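Side-chain contacts in transcriptional regulator nlh2 (Aquifex aeolicus, PDB 4G3V), which is probably a sigma54-dependent transcriptional activator of which the GAF domain, seen here in an inactive state, is likely to regulate activity: residues N13-T16 / K17-G21; I149-I152 / G153-G157. All coordinates share one frame; numbering follows the deposited sequence.

Contact 1. Residues N13-T16 / K17-G21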
loop_
_atom_site.group_PDB
_atom_site.type_symbol
_atom_site.label_atom_id
_atom_site.label_comp_id
_atom_site.label_asym_id
_atom_site.label_seq_id
_atom_site.Cartn_x
_atom_site.Cartn_y
_atom_site.Cartn_z
ATOM N N ASN A 13 -1.341 7.863 1.584
ATOM C CA ASN A 13 -0.200 8.762 1.825
ATOM C C ASN A 13 -0.144 9.240 3.277
ATOM O O ASN A 13 0.920 9.285 3.888
ATOM C CB ASN A 13 -0.245 9.989 0.902
ATOM C CG ASN A 13 -0.115 9.630 -0.557
ATOM O OD1 ASN A 13 0.387 8.563 -0.904
ATOM N ND2 ASN A 13 -0.567 10.530 -1.428
ATOM N N GLU A 14 -1.300 9.592 3.831
ATOM C CA GLU A 14 -1.375 10.118 5.198
ATOM C C GLU A 14 -1.000 9.045 6.222
ATOM O O GLU A 14 -0.264 9.303 7.164
ATOM C CB GLU A 14 -2.783 10.648 5.467
ATOM C CG GLU A 14 -3.038 11.117 6.901
ATOM C CD GLU A 14 -2.259 12.351 7.317
ATOM O OE1 GLU A 14 -1.448 12.886 6.529
ATOM O OE2 GLU A 14 -2.481 12.792 8.463
ATOM N N ILE A 15 -1.496 7.824 6.019
ATOM C CA ILE A 15 -1.166 6.715 6.899
ATOM C C ILE A 15 0.330 6.427 6.876
ATOM O O ILE A 15 0.928 6.187 7.919
ATOM C CB ILE A 15 -2.012 5.460 6.547
ATOM C CG1 ILE A 15 -3.470 5.700 6.992
ATOM C CG2 ILE A 15 -1.461 4.218 7.223
ATOM C CD1 ILE A 15 -4.475 4.657 6.490
ATOM N N THR A 16 0.953 6.491 5.697
ATOM C CA THR A 16 2.393 6.247 5.611
ATOM C C THR A 16 3.167 7.320 6.375
ATOM O O THR A 16 4.155 7.031 7.052
ATOM C CB THR A 16 2.841 6.182 4.138
ATOM O OG1 THR A 16 2.131 5.122 3.487
ATOM C CG2 THR A 16 4.323 5.932 3.990
ATOM N N LYS A 17 2.700 8.553 6.275
ATOM C CA LYS A 17 3.293 9.667 7.011
ATOM C C LYS A 17 3.209 9.439 8.524
ATOM O O LYS A 17 4.193 9.626 9.239
ATOM C CB LYS A 17 2.591 10.963 6.633
ATOM C CG LYS A 17 3.159 12.195 7.311
ATOM C CD LYS A 17 2.516 13.477 6.756
ATOM C CE LYS A 17 3.017 14.709 7.487
ATOM N NZ LYS A 17 2.320 15.962 7.047
ATOM N N ILE A 18 2.041 9.028 9.009
ATOM C CA ILE A 18 1.865 8.720 10.431
ATOM C C ILE A 18 2.788 7.581 10.875
ATOM O O ILE A 18 3.488 7.685 11.892
ATOM C CB ILE A 18 0.415 8.321 10.720
ATOM C CG1 ILE A 18 -0.517 9.520 10.535
ATOM C CG2 ILE A 18 0.273 7.741 12.125
ATOM C CD1 ILE A 18 -1.962 9.121 10.341
ATOM N N LEU A 19 2.792 6.497 10.103
ATOM C CA LEU A 19 3.522 5.301 10.490
ATOM C C LEU A 19 5.046 5.402 10.329
ATOM O O LEU A 19 5.780 4.570 10.866
ATOM C CB LEU A 19 2.988 4.097 9.721
ATOM C CG LEU A 19 1.514 3.767 9.977
ATOM C CD1 LEU A 19 1.109 2.557 9.144
ATOM C CD2 LEU A 19 1.251 3.521 11.462
ATOM N N THR A 20 5.518 6.404 9.599
ATOM C CA THR A 20 6.957 6.664 9.515
ATOM C C THR A 20 7.401 7.801 10.450
ATOM O O THR A 20 8.542 8.260 10.389
ATOM C CB THR A 20 7.412 6.969 8.075
ATOM O OG1 THR A 20 6.663 8.072 7.525
ATOM C CG2 THR A 20 7.231 5.727 7.201
ATOM N N GLY A 21 6.483 8.239 11.307
ATOM C CA GLY A 21 6.755 9.235 12.314
ATOM C C GLY A 21 7.265 8.614 13.604
ATOM O O GLY A 21 7.874 7.541 13.613
HETATM O O HOH W 1 -0.533 15.364 7.604
#
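K17 and T16, with E14 one turn back, carry this contact in the last turns of helix 4-19, where i to i+4 backbone bonds tie N13 to K17, E14 to I18 and I15 to L19. With CG anti to its backbone N (chi1 -178°), K17 runs out fully extended, and its CD passes 4.0 Å from E14 OE1 where the two chains cross obliquely. The E14 chain bends at chi2, and its carboxylate remains 4.9 Å from the amine, measured OE1 to NZ. A water closes the gap, donating to E14 OE1 at 2.9 Å and accepting from K17 NZ at 3.0 Å, so the two groups are linked by a water bridge and not by a direct salt bridge, though their opposite charges probably still favour the approach. The aliphatic part of E14 also meets I18, CG lying 4.1 Å from CD1. On the inward side I15 and L19 run alongside each other in the same direction, with CG2 of I15 3.6 Å from CD1 of L19; V35 and V32 of helix 25-40 pack on them. T16 OG1 bonds back to V12 O, while T20 OG1 binds G123 N of the second subunit, so the helix end lies at the dimer interface. T20, the first residue to leave helical geometry, still holds on to the last turn: from opposite faces of the T16 carbonyl plane, its N and its OG1 both donate to T16 O, the hydroxyl at 2.8 Å and tilted 27° out of that plane.

Contact 2. Residues I149-I152 / G153-G157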
loop_
_atom_site.group_PDB
_atom_site.type_symbol
_atom_site.label_atom_id
_atom_site.label_comp_id
_atom_site.label_asym_id
_atom_site.label_seq_id
_atom_site.Cartn_x
_atom_site.Cartn_y
_atom_site.Cartn_z
ATOM N N ILE A 149 -8.355 -1.397 2.018
ATOM C CA ILE A 149 -8.138 -1.937 3.354
ATOM C C ILE A 149 -6.973 -2.937 3.323
ATOM O O ILE A 149 -6.149 -2.993 4.253
ATOM C CB ILE A 149 -9.424 -2.564 3.927
ATOM C CG1 ILE A 149 -10.522 -1.498 4.012
ATOM C CG2 ILE A 149 -9.160 -3.194 5.311
ATOM C CD1 ILE A 149 -10.172 -0.320 4.883
ATOM N N ASN A 150 -6.882 -3.731 2.261
ATOM C CA ASN A 150 -5.752 -4.646 2.152
ATOM C C ASN A 150 -4.421 -3.891 2.126
ATOM O O ASN A 150 -3.445 -4.316 2.749
ATOM C CB ASN A 150 -5.854 -5.534 0.929
ATOM C CG ASN A 150 -4.727 -6.569 0.884
ATOM O OD1 ASN A 150 -4.687 -7.489 1.707
ATOM N ND2 ASN A 150 -3.790 -6.397 -0.045
ATOM N N VAL A 151 -4.384 -2.775 1.406
ATOM C CA VAL A 151 -3.185 -1.948 1.357
ATOM C C VAL A 151 -2.836 -1.462 2.758
ATOM O O VAL A 151 -1.679 -1.497 3.164
ATOM C CB VAL A 151 -3.364 -0.736 0.435
ATOM C CG1 VAL A 151 -2.265 0.293 0.685
ATOM C CG2 VAL A 151 -3.369 -1.178 -1.028
ATOM N N ILE A 152 -3.847 -1.046 3.518
ATOM C CA ILE A 152 -3.591 -0.541 4.864
ATOM C C ILE A 152 -3.047 -1.654 5.770
ATOM O O ILE A 152 -2.148 -1.423 6.568
ATOM C CB ILE A 152 -4.825 0.142 5.435
ATOM C CG1 ILE A 152 -5.071 1.432 4.624
ATOM C CG2 ILE A 152 -4.630 0.472 6.930
ATOM C CD1 ILE A 152 -6.349 2.088 4.903
ATOM N N GLY A 153 -3.534 -2.877 5.600
ATOM C CA GLY A 153 -2.995 -4.000 6.350
ATOM C C GLY A 153 -1.516 -4.217 6.065
ATOM O O GLY A 153 -0.726 -4.531 6.960
ATOM N N ASN A 154 -1.129 -4.032 4.812
ATOM C CA ASN A 154 0.273 -4.125 4.427
ATOM C C ASN A 154 1.146 -2.998 5.008
ATOM O O ASN A 154 2.273 -3.242 5.466
ATOM C CB ASN A 154 0.388 -4.162 2.916
ATOM C CG ASN A 154 0.079 -5.551 2.352
ATOM O OD1 ASN A 154 0.913 -6.435 2.407
ATOM N ND2 ASN A 154 -1.120 -5.741 1.837
ATOM N N LEU A 155 0.631 -1.770 4.986
ATOM C CA LEU A 155 1.335 -0.661 5.615
ATOM C C LEU A 155 1.525 -0.971 7.084
ATOM O O LEU A 155 2.579 -0.685 7.670
ATOM C CB LEU A 155 0.565 0.642 5.448
ATOM C CG LEU A 155 0.419 1.176 4.026
ATOM C CD1 LEU A 155 -0.474 2.400 4.028
ATOM C CD2 LEU A 155 1.764 1.503 3.417
ATOM N N LEU A 156 0.503 -1.546 7.701
ATOM C CA LEU A 156 0.614 -1.898 9.109
ATOM C C LEU A 156 1.646 -3.026 9.325
ATOM O O LEU A 156 2.346 -3.054 10.337
ATOM C CB LEU A 156 -0.761 -2.289 9.667
ATOM C CG LEU A 156 -1.702 -1.096 9.878
ATOM C CD1 LEU A 156 -3.141 -1.540 10.105
ATOM C CD2 LEU A 156 -1.228 -0.234 11.080
ATOM N N GLY A 157 1.734 -3.960 8.382
ATOM C CA GLY A 157 2.744 -5.008 8.458
ATOM C C GLY A 157 4.143 -4.401 8.504
ATOM O O GLY A 157 4.987 -4.799 9.292
#
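N154 turns its CG anti to its own carbonyl carbon (chi1 -79°), which swings the side-chain amide back along helix 139-162 over N150, whose CG is instead anti to its backbone N (chi1 -175°). The amide planes stand 77° apart, and the two ND2 atoms, both donors, approach to 3.3 Å without bonding each other. N154 ND2 gives its hydrogen bond to N150 O at 2.9 Å, from above the carbonyl plane and not on a lone pair. The backbone N of N154 reaches N150 O from the opposite face at 3.1 Å, so one carbonyl oxygen is gripped twice by the same residue. N13 OD1 of the second subunit accepts from both ND2 groups, which is consistent with their close approach, and N154 OD1 meets T16 OG1 of that subunit in a hydrogen bond that is weak in one of the two copies. A leucine in place of N154 would probably leave N150 O with its backbone donor alone and cost N13 and T16 of the second subunit one polar partner each. Elsewhere, I152 and L156 extend together from the helix, CG2 to CD1 4.0 Å, while V151 CG1 and L155 CD1 meet more loosely at 4.3 Å. L155 packs on I15 and T16 of helix 4-19; I152 and L156 face helix 25-40 through V32 and L29, and both touch I130 of strand 125-135 in the antiparallel sheet.

Contact 1 closes the first helix of the chain, 4-19, and contact 2 lies within the last, 139-162, so nearly the whole GAF fold comes between them in sequence although they lie about 12 Å apart, centre to centre. The helices meet directly: I15 CD1 packs on I152 CD1 at 3.6 Å, and T16 OG1 lies 3.6 Å from L155 CD2. Helix 25-40 touches both contacts, while helix 139-162 also packs on the sheet. Each contact reaches the second subunit, and polar bonds join contact 1 of one copy to contact 2 of the other, so the chain's two terminal helices are coupled both within a subunit and across the dimer.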